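Local coordinates for surface glycoprotein (Trypanosoma brucei, PDB 5KLH) that is a procyclic-stage surface protein whose bilobed ectodomain is a putative sensor on the insect-stage parasite, at residues K24-E27 with S28-G31; V62-S65 with G66-G70; Q116-H119 with E120-R123. All coordinates share one frame; numbering follows the deposited sequence.

Interaction 1: residues K24-E27 with S28-G31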
ATOM      1  N   LYS A  24       5.718 -14.699 -18.139  1.00 18.26           N
ATOM      2  CA  LYS A  24       6.917 -15.098 -18.870  1.00 17.79           C
ATOM      3  C   LYS A  24       7.990 -14.010 -18.969  1.00 16.90           C
ATOM      4  O   LYS A  24       9.169 -14.286 -18.725  1.00 19.17           O
ATOM      5  CB  LYS A  24       6.514 -15.602 -20.257  1.00 17.00           C
ATOM      6  CG  LYS A  24       5.620 -16.838 -20.122  1.00 30.27           C
ATOM      7  CD  LYS A  24       5.265 -17.502 -21.446  1.00 42.70           C
ATOM      8  CE  LYS A  24       5.288 -19.026 -21.302  1.00 43.98           C
ATOM      9  NZ  LYS A  24       4.631 -19.479 -20.038  1.00 50.51           N
ATOM     10  N   PRO A  25       7.599 -12.767 -19.291  1.00 17.74           N
ATOM     11  CA  PRO A  25       8.657 -11.748 -19.317  1.00 19.78           C
ATOM     12  C   PRO A  25       9.293 -11.520 -17.946  1.00 16.87           C
ATOM     13  O   PRO A  25      10.461 -11.141 -17.860  1.00 18.87           O
ATOM     14  CB  PRO A  25       7.926 -10.482 -19.789  1.00 21.83           C
ATOM     15  CG  PRO A  25       6.657 -10.965 -20.408  1.00 22.50           C
ATOM     16  CD  PRO A  25       6.291 -12.220 -19.692  1.00 20.92           C
ATOM     17  N   LEU A  26       8.540 -11.763 -16.881  1.00 14.49           N
ATOM     18  CA  LEU A  26       9.035 -11.470 -15.538  1.00 13.26           C
ATOM     19  C   LEU A  26      10.146 -12.418 -15.090  1.00 13.72           C
ATOM     20  O   LEU A  26      10.875 -12.120 -14.135  1.00 15.95           O
ATOM     21  CB  LEU A  26       7.884 -11.504 -14.539  1.00 16.19           C
ATOM     22  CG  LEU A  26       6.676 -10.704 -15.023  1.00 19.12           C
ATOM     23  CD1 LEU A  26       5.566 -10.732 -13.988  1.00 17.72           C
ATOM     24  CD2 LEU A  26       7.086  -9.273 -15.342  1.00 18.77           C
ATOM     25  N   GLU A  27      10.294 -13.548 -15.786  1.00 21.22           N
ATOM     26  CA  GLU A  27      11.379 -14.486 -15.493  1.00 18.19           C
ATOM     27  C   GLU A  27      12.732 -13.843 -15.741  1.00 19.09           C
ATOM     28  O   GLU A  27      13.747 -14.244 -15.154  1.00 19.20           O
ATOM     29  CB  GLU A  27      11.240 -15.762 -16.331  1.00 18.27           C
ATOM     30  CG  GLU A  27       9.902 -16.463 -16.159  1.00 22.19           C
ATOM     31  CD  GLU A  27       9.396 -16.461 -14.716  1.00 42.13           C
ATOM     32  OE1 GLU A  27      10.103 -16.976 -13.818  1.00 33.02           O
ATOM     33  OE2 GLU A  27       8.280 -15.938 -14.479  1.00 39.30           O
ATOM     34  N   SER A  28      12.737 -12.824 -16.593  1.00 18.75           N
ATOM     35  CA  SER A  28      13.959 -12.103 -16.907  1.00 18.91           C
ATOM     36  C   SER A  28      14.238 -10.947 -15.951  1.00 16.62           C
ATOM     37  O   SER A  28      15.152 -10.160 -16.186  1.00 13.54           O
ATOM     38  CB  SER A  28      13.898 -11.573 -18.342  1.00 24.19           C
ATOM     39  OG  SER A  28      13.763 -12.643 -19.265  1.00 30.56           O
ATOM     40  N   TRP A  29      13.466 -10.843 -14.870  1.00 13.53           N
ATOM     41  CA  TRP A  29      13.612  -9.704 -13.956  1.00 13.46           C
ATOM     42  C   TRP A  29      14.731  -9.916 -12.925  1.00 14.40           C
ATOM     43  O   TRP A  29      14.544  -9.771 -11.700  1.00 12.55           O
ATOM     44  CB  TRP A  29      12.270  -9.407 -13.268  1.00 14.23           C
ATOM     45  CG  TRP A  29      11.367  -8.490 -14.065  1.00 11.61           C
ATOM     46  CD1 TRP A  29      11.482  -8.167 -15.391  1.00 11.80           C
ATOM     47  CD2 TRP A  29      10.220  -7.776 -13.579  1.00 11.32           C
ATOM     48  NE1 TRP A  29      10.485  -7.293 -15.752  1.00 11.42           N
ATOM     49  CE2 TRP A  29       9.698  -7.037 -14.659  1.00 10.01           C
ATOM     50  CE3 TRP A  29       9.581  -7.690 -12.331  1.00 12.06           C
ATOM     51  CZ2 TRP A  29       8.566  -6.230 -14.538  1.00 10.63           C
ATOM     52  CZ3 TRP A  29       8.463  -6.876 -12.210  1.00  9.89           C
ATOM     53  CH2 TRP A  29       7.970  -6.159 -13.307  1.00 10.90           C
ATOM     54  N   THR A  30      15.900 -10.287 -13.436  1.00 15.42           N
ATOM     55  CA  THR A  30      17.094 -10.402 -12.616  1.00 15.39           C
ATOM     56  C   THR A  30      17.762  -9.039 -12.544  1.00 14.13           C
ATOM     57  O   THR A  30      17.440  -8.148 -13.337  1.00 14.12           O
ATOM     58  CB  THR A  30      18.071 -11.403 -13.206  1.00 14.54           C
ATOM     59  OG1 THR A  30      18.224 -11.084 -14.597  1.00 18.36           O
ATOM     60  CG2 THR A  30      17.534 -12.825 -13.053  1.00 19.57           C
ATOM     61  N   GLY A  31      18.705  -8.884 -11.620  1.00 12.43           N
ATOM     62  CA  GLY A  31      19.398  -7.621 -11.451  1.00 14.03           C
ATOM     63  C   GLY A  31      19.681  -7.354  -9.985  1.00 15.61           C
ATOM     64  O   GLY A  31      19.923  -8.287  -9.213  1.00 14.32           O
TER
HETATM   65  O   HOH W   1      11.349 -13.973 -19.942  1.00 27.31           O
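A short helix-like turn, in the loop that leads from helix 12-20 into strand 31-33, brings L26 and W29 together on its inner side. Two successive i to i+3 backbone bonds close the turn: S28 N donates to P25 O at 3.1 Å, and W29 N to L26 O at 3.0 Å. The span of both bonds is that of a 3-10-like turn, without the regular i to i+4 bonds of an alpha-helix. E27 N adds a bond of the same span to K24 O.

L26 and W29 run side by side and point the same way. L26 CG lies anti to its carbonyl carbon (chi1 -48°), and this sends the CD2 methyl over one face of the indole. L26 CD2 sits 3.6 Å from the centroid of the W29 six-membered ring, a CH-pi contact only 18° off the ring normal, with CZ2 and CE2 as its closest ring atoms. Both side chains are buried: Y170 meets the indole edge-to-face and also touches L26, while L202 and S204 of strand 197-204 lie against W29. The turn thus packs against strands 170-172 and 197-204 of the mixed sheet.

W29 is also the centre of an inverse gamma turn, in which T30 N reaches S28 O in a weak bond, and from here the chain straightens into strand 31-33. A water donates to K24 O at 2.5 Å and is hydrogen-bonded to the hydroxyl of S28, 2.8 Å from OG, so that it bridges the first turn by way of a side chain.

Interaction 2: residues V62-S65 with G66-G70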
ATOM      1  N   VAL A  62      17.313  -5.318   1.398  1.00  9.48           N
ATOM      2  CA  VAL A  62      18.289  -4.245   1.389  1.00 12.68           C
ATOM      3  C   VAL A  62      18.615  -3.824   2.809  1.00 13.97           C
ATOM      4  O   VAL A  62      17.723  -3.470   3.565  1.00 13.32           O
ATOM      5  CB  VAL A  62      17.769  -3.026   0.597  1.00 10.92           C
ATOM      6  CG1 VAL A  62      18.788  -1.920   0.618  1.00 14.60           C
ATOM      7  CG2 VAL A  62      17.457  -3.434  -0.841  1.00 14.07           C
ATOM      8  N   PRO A  63      19.896  -3.876   3.188  1.00 11.99           N
ATOM      9  CA  PRO A  63      20.198  -3.419   4.548  1.00 13.46           C
ATOM     10  C   PRO A  63      19.963  -1.920   4.687  1.00 14.81           C
ATOM     11  O   PRO A  63      20.186  -1.182   3.738  1.00 15.98           O
ATOM     12  CB  PRO A  63      21.682  -3.769   4.711  1.00 17.73           C
ATOM     13  CG  PRO A  63      22.219  -3.773   3.299  1.00 23.38           C
ATOM     14  CD  PRO A  63      21.099  -4.297   2.449  1.00 17.80           C
ATOM     15  N   VAL A  64      19.510  -1.473   5.850  1.00 13.84           N
ATOM     16  CA  VAL A  64      19.342  -0.039   6.053  1.00 15.94           C
ATOM     17  C   VAL A  64      20.712   0.654   6.070  1.00 20.62           C
ATOM     18  O   VAL A  64      20.915   1.698   5.433  1.00 18.61           O
ATOM     19  CB  VAL A  64      18.557   0.238   7.348  1.00 15.78           C
ATOM     20  CG1 VAL A  64      18.681   1.683   7.774  1.00 16.71           C
ATOM     21  CG2 VAL A  64      17.099  -0.121   7.139  1.00 14.87           C
ATOM     22  N   SER A  65      21.660   0.050   6.780  1.00 19.40           N
ATOM     23  CA  SER A  65      23.024   0.584   6.844  1.00 18.50           C
ATOM     24  C   SER A  65      23.672   0.663   5.464  1.00 18.11           C
ATOM     25  O   SER A  65      23.749  -0.335   4.732  1.00 20.60           O
ATOM     26  CB  SER A  65      23.888  -0.266   7.779  1.00 24.55           C
ATOM     27  OG  SER A  65      25.146   0.351   7.987  1.00 33.45           O
ATOM     28  N   GLY A  66      24.112   1.863   5.100  1.00 22.33           N
ATOM     29  CA  GLY A  66      24.743   2.082   3.813  1.00 21.32           C
ATOM     30  C   GLY A  66      23.782   2.453   2.702  1.00 21.14           C
ATOM     31  O   GLY A  66      24.207   2.752   1.587  1.00 20.88           O
ATOM     32  N   ASN A  67      22.486   2.431   3.006  1.00 16.32           N
ATOM     33  CA  ASN A  67      21.466   2.755   2.017  1.00 17.50           C
ATOM     34  C   ASN A  67      20.509   3.815   2.539  1.00 20.05           C
ATOM     35  O   ASN A  67      19.348   3.855   2.134  1.00 15.82           O
ATOM     36  CB  ASN A  67      20.684   1.498   1.596  1.00 16.65           C
ATOM     37  CG  ASN A  67      21.541   0.516   0.830  1.00 16.69           C
ATOM     38  OD1 ASN A  67      22.044   0.829  -0.257  1.00 14.94           O
ATOM     39  ND2 ASN A  67      21.704  -0.689   1.380  1.00 15.37           N
ATOM     40  N   THR A  68      21.000   4.680   3.426  1.00 20.28           N
ATOM     41  CA  THR A  68      20.183   5.776   3.945  1.00 15.03           C
ATOM     42  C   THR A  68      20.615   7.147   3.434  1.00 17.94           C
ATOM     43  O   THR A  68      21.803   7.419   3.258  1.00 21.50           O
ATOM     44  CB  THR A  68      20.189   5.815   5.491  1.00 17.80           C
ATOM     45  OG1 THR A  68      21.533   5.960   5.961  1.00 31.39           O
ATOM     46  CG2 THR A  68      19.603   4.544   6.057  1.00 13.51           C
ATOM     47  N   ASP A  69      19.624   7.997   3.197  1.00 16.06           N
ATOM     48  CA  ASP A  69      19.847   9.405   2.860  1.00 16.13           C
ATOM     49  C   ASP A  69      19.003  10.187   3.833  1.00 16.48           C
ATOM     50  O   ASP A  69      17.805  10.380   3.609  1.00 16.12           O
ATOM     51  CB  ASP A  69      19.464   9.703   1.415  1.00 16.97           C
ATOM     52  CG  ASP A  69      19.535  11.190   1.069  1.00 31.31           C
ATOM     53  OD1 ASP A  69      20.149  11.968   1.828  1.00 28.33           O
ATOM     54  OD2 ASP A  69      18.975  11.573   0.019  1.00 32.69           O
ATOM     55  N   GLY A  70      19.618  10.596   4.938  1.00 20.20           N
ATOM     56  CA  GLY A  70      18.890  11.261   5.998  1.00 25.24           C
ATOM     57  C   GLY A  70      17.926  10.297   6.660  1.00 19.29           C
ATOM     58  O   GLY A  70      18.343   9.339   7.307  1.00 24.57           O
TER
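G66, which meets S65 and V64 across the bend, occupies the third position of a type II beta turn from V64 to N67, at the point where strand 51-63 ends and the chain reverses toward the short strand 68-69. Its positive phi (90°) is the usual value for the third residue of a type II turn, a position glycine commonly fills.

N67 closes the turn twice. Its backbone N donates to V64 O at 3.0 Å, the bond expected of a beta turn, while its side chain reaches back one residue further. N67 ND2 donates to P63 O at 2.8 Å in a nearly straight bond, with an N-H...O angle of 169°; the acceptor lies almost in the plane of the amide, and the donor is slightly tilted from that of the carbonyl. CG of N67 is anti to its own carbonyl carbon (chi1 -67°), a setting that carries the amide back toward the end of the incoming strand. There the nitrogen also packs against V62, whose CG1 methyl comes within 3.3 Å of N67 ND2, the two side chains crossing at about a right angle. CG of P63 approaches the same nitrogen, N67 ND2, at 3.7 Å. The amide thus ties the strand end to the turn, while the backbone of N67 joins V74 of strand 72-79.

T68 follows at the start of the outgoing strand, and its methyl, CG2, meets V64. L91 of strand 85-100 touches both T68 and V64. CG2 of T68 lies 3.2 Å from V64 O and packs tightly against V64 CG1, at 3.5 Å.

Interaction 3: residues Q116-H119 with E120-R123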
ATOM      1  N   GLN A 116     -19.507  15.330  18.741  1.00 16.63           N
ATOM      2  CA  GLN A 116     -18.794  15.102  19.993  1.00 20.29           C
ATOM      3  C   GLN A 116     -18.802  13.649  20.453  1.00 15.50           C
ATOM      4  O   GLN A 116     -17.759  13.119  20.828  1.00 15.23           O
ATOM      5  CB  GLN A 116     -19.357  16.001  21.092  1.00 16.93           C
ATOM      6  CG  GLN A 116     -18.948  17.457  20.932  1.00 18.06           C
ATOM      7  CD  GLN A 116     -19.214  18.268  22.179  1.00 25.71           C
ATOM      8  OE1 GLN A 116     -18.724  17.939  23.261  1.00 25.12           O
ATOM      9  NE2 GLN A 116     -19.987  19.338  22.035  1.00 28.18           N
ATOM     10  N   GLU A 117     -19.962  12.994  20.423  1.00 16.30           N
ATOM     11  CA  GLU A 117     -20.012  11.616  20.911  1.00 19.92           C
ATOM     12  C   GLU A 117     -19.148  10.672  20.072  1.00 17.78           C
ATOM     13  O   GLU A 117     -18.425   9.844  20.620  1.00 17.78           O
ATOM     14  CB  GLU A 117     -21.449  11.089  20.957  1.00 16.26           C
ATOM     15  CG  GLU A 117     -21.520   9.618  21.383  1.00 18.38           C
ATOM     16  CD  GLU A 117     -22.944   9.129  21.607  1.00 28.41           C
ATOM     17  OE1 GLU A 117     -23.861   9.643  20.934  1.00 29.34           O
ATOM     18  OE2 GLU A 117     -23.141   8.231  22.455  1.00 30.00           O
ATOM     19  N   LYS A 118     -19.237  10.788  18.748  1.00 14.24           N
ATOM     20  CA  LYS A 118     -18.450   9.939  17.865  1.00 13.79           C
ATOM     21  C   LYS A 118     -16.962  10.262  17.965  1.00 16.42           C
ATOM     22  O   LYS A 118     -16.134   9.358  17.876  1.00 16.03           O
ATOM     23  CB  LYS A 118     -18.912  10.073  16.409  1.00 18.25           C
ATOM     24  CG  LYS A 118     -20.250   9.424  16.127  1.00 22.14           C
ATOM     25  CD  LYS A 118     -20.171   7.923  16.261  1.00 22.15           C
ATOM     26  CE  LYS A 118     -21.435   7.288  15.697  1.00 32.24           C
ATOM     27  NZ  LYS A 118     -21.851   7.983  14.437  1.00 39.58           N
ATOM     28  N   HIS A 119     -16.631  11.536  18.155  1.00 13.27           N
ATOM     29  CA  HIS A 119     -15.234  11.935  18.339  1.00 11.84           C
ATOM     30  C   HIS A 119     -14.673  11.305  19.613  1.00 16.36           C
ATOM     31  O   HIS A 119     -13.572  10.742  19.609  1.00 16.66           O
ATOM     32  CB  HIS A 119     -15.108  13.458  18.392  1.00 14.79           C
ATOM     33  CG  HIS A 119     -13.695  13.939  18.510  1.00 13.60           C
ATOM     34  ND1 HIS A 119     -13.328  14.976  19.340  1.00 17.96           N
ATOM     35  CD2 HIS A 119     -12.557  13.516  17.909  1.00 15.70           C
ATOM     36  CE1 HIS A 119     -12.024  15.175  19.240  1.00 18.22           C
ATOM     37  NE2 HIS A 119     -11.534  14.300  18.380  1.00 15.48           N
ATOM     38  N   GLU A 120     -15.441  11.394  20.696  1.00 19.72           N
ATOM     39  CA  GLU A 120     -15.045  10.816  21.979  1.00 18.44           C
ATOM     40  C   GLU A 120     -14.762   9.323  21.846  1.00 16.69           C
ATOM     41  O   GLU A 120     -13.801   8.808  22.413  1.00 17.81           O
ATOM     42  CB  GLU A 120     -16.133  11.054  23.031  1.00 14.96           C
ATOM     43  CG  GLU A 120     -16.221  12.486  23.533  1.00 26.30           C
ATOM     44  CD  GLU A 120     -17.562  12.796  24.181  1.00 28.36           C
ATOM     45  OE1 GLU A 120     -18.367  11.860  24.362  1.00 27.94           O
ATOM     46  OE2 GLU A 120     -17.815  13.979  24.500  1.00 27.92           O
ATOM     47  N   GLN A 121     -15.610   8.634  21.087  1.00 18.93           N
ATOM     48  CA  GLN A 121     -15.431   7.209  20.841  1.00 17.57           C
ATOM     49  C   GLN A 121     -14.135   6.947  20.071  1.00 21.21           C
ATOM     50  O   GLN A 121     -13.358   6.054  20.420  1.00 21.18           O
ATOM     51  CB  GLN A 121     -16.634   6.647  20.074  1.00 20.60           C
ATOM     52  CG  GLN A 121     -16.616   5.141  19.900  1.00 29.87           C
ATOM     53  CD  GLN A 121     -17.942   4.598  19.382  1.00 54.36           C
ATOM     54  OE1 GLN A 121     -18.828   5.359  18.979  1.00 51.65           O
ATOM     55  NE2 GLN A 121     -18.086   3.276  19.399  1.00 47.26           N
ATOM     56  N   PHE A 122     -13.907   7.747  19.033  1.00 15.50           N
ATOM     57  CA  PHE A 122     -12.708   7.642  18.212  1.00 16.49           C
ATOM     58  C   PHE A 122     -11.446   7.890  19.028  1.00 17.31           C
ATOM     59  O   PHE A 122     -10.429   7.220  18.833  1.00 16.83           O
ATOM     60  CB  PHE A 122     -12.790   8.636  17.045  1.00 18.25           C
ATOM     61  CG  PHE A 122     -11.645   8.537  16.067  1.00 22.74           C
ATOM     62  CD1 PHE A 122     -11.671   7.599  15.045  1.00 18.37           C
ATOM     63  CD2 PHE A 122     -10.558   9.405  16.156  1.00 16.46           C
ATOM     64  CE1 PHE A 122     -10.628   7.514  14.129  1.00 21.83           C
ATOM     65  CE2 PHE A 122      -9.510   9.323  15.249  1.00 15.79           C
ATOM     66  CZ  PHE A 122      -9.544   8.380  14.232  1.00 19.86           C
ATOM     67  N   ARG A 123     -11.511   8.857  19.935  1.00 19.85           N
ATOM     68  CA  ARG A 123     -10.376   9.175  20.795  1.00 18.56           C
ATOM     69  C   ARG A 123     -10.095   8.030  21.766  1.00 18.69           C
ATOM     70  O   ARG A 123      -8.940   7.623  21.952  1.00 19.33           O
ATOM     71  CB  ARG A 123     -10.638  10.485  21.543  1.00 19.98           C
ATOM     72  CG  ARG A 123      -9.604  10.865  22.593  1.00 21.09           C
ATOM     73  CD  ARG A 123      -9.785  12.324  22.992  1.00 23.95           C
ATOM     74  NE  ARG A 123     -11.141  12.596  23.475  1.00 21.14           N
ATOM     75  CZ  ARG A 123     -11.709  13.801  23.517  1.00 21.25           C
ATOM     76  NH1 ARG A 123     -11.051  14.878  23.101  1.00 19.61           N
ATOM     77  NH2 ARG A 123     -12.949  13.929  23.979  1.00 23.50           N
TER
HETATM   78  O   HOH W   2     -16.438  15.944  23.391  1.00 24.67           O
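E120 leans back along its helix over the carbonyl of Q116. Its CB lies 3.4 Å from Q116 O, and CG comes closer still, to 3.2 Å. With CG anti to its carbonyl carbon (chi1 -73°) and the chain extended beyond, CD remains over the same oxygen while the carboxylate continues toward the Q116 side chain. OE1 passes near E117 CA; E120 OE2 accepts a bond of 2.6 Å from a water that also donates to Q116 OE1 at 3.0 Å. One water molecule thus links E120 OE2 and Q116 OE1, themselves 4.2 Å apart.

All this takes place on helix 116-128, whose i to i+4 ladder runs regularly here: E120 N to Q116 O, Q121 N to E117 O, F122 N to K118 O and R123 N to H119 O, the last at 2.8 Å. H119 and R123, also one turn apart, meet through their side chains, which cross obliquely. CE1 of H119 lies over one face of the R123 guanidinium, 4.0 Å from NH1, the two planes 49° apart. Each group is held by strand 132-135, since H119 NE2 is hydrogen-bonded to the hydroxyl of Y133 and R123 NH1 to T135 OG1. F99 and C140 also touch the imidazole. A sulfate ion, probably from the crystallisation liquor, lies about 4 Å from the R123 side chain.

The three contacts are local and follow one another along the chain, with none touching another. Interactions 1 and 2 are the nearer pair, their centres 26 Å apart and their nearest atoms about 10 Å. Strand 51-63 connects them: V56 touches the 24-27 turn, and the same strand runs out into the 64-67 turn. Interaction 3 lies far off, its centre 50 Å from interaction 1, on the opposite side of the chain's centre, and 40 Å from interaction 2, consistent with the bilobed shape of this ectodomain. The long strands 85-100 and 145-164 pair with each other; L91 on the first touches interaction 2, and F99 further along touches interaction 3.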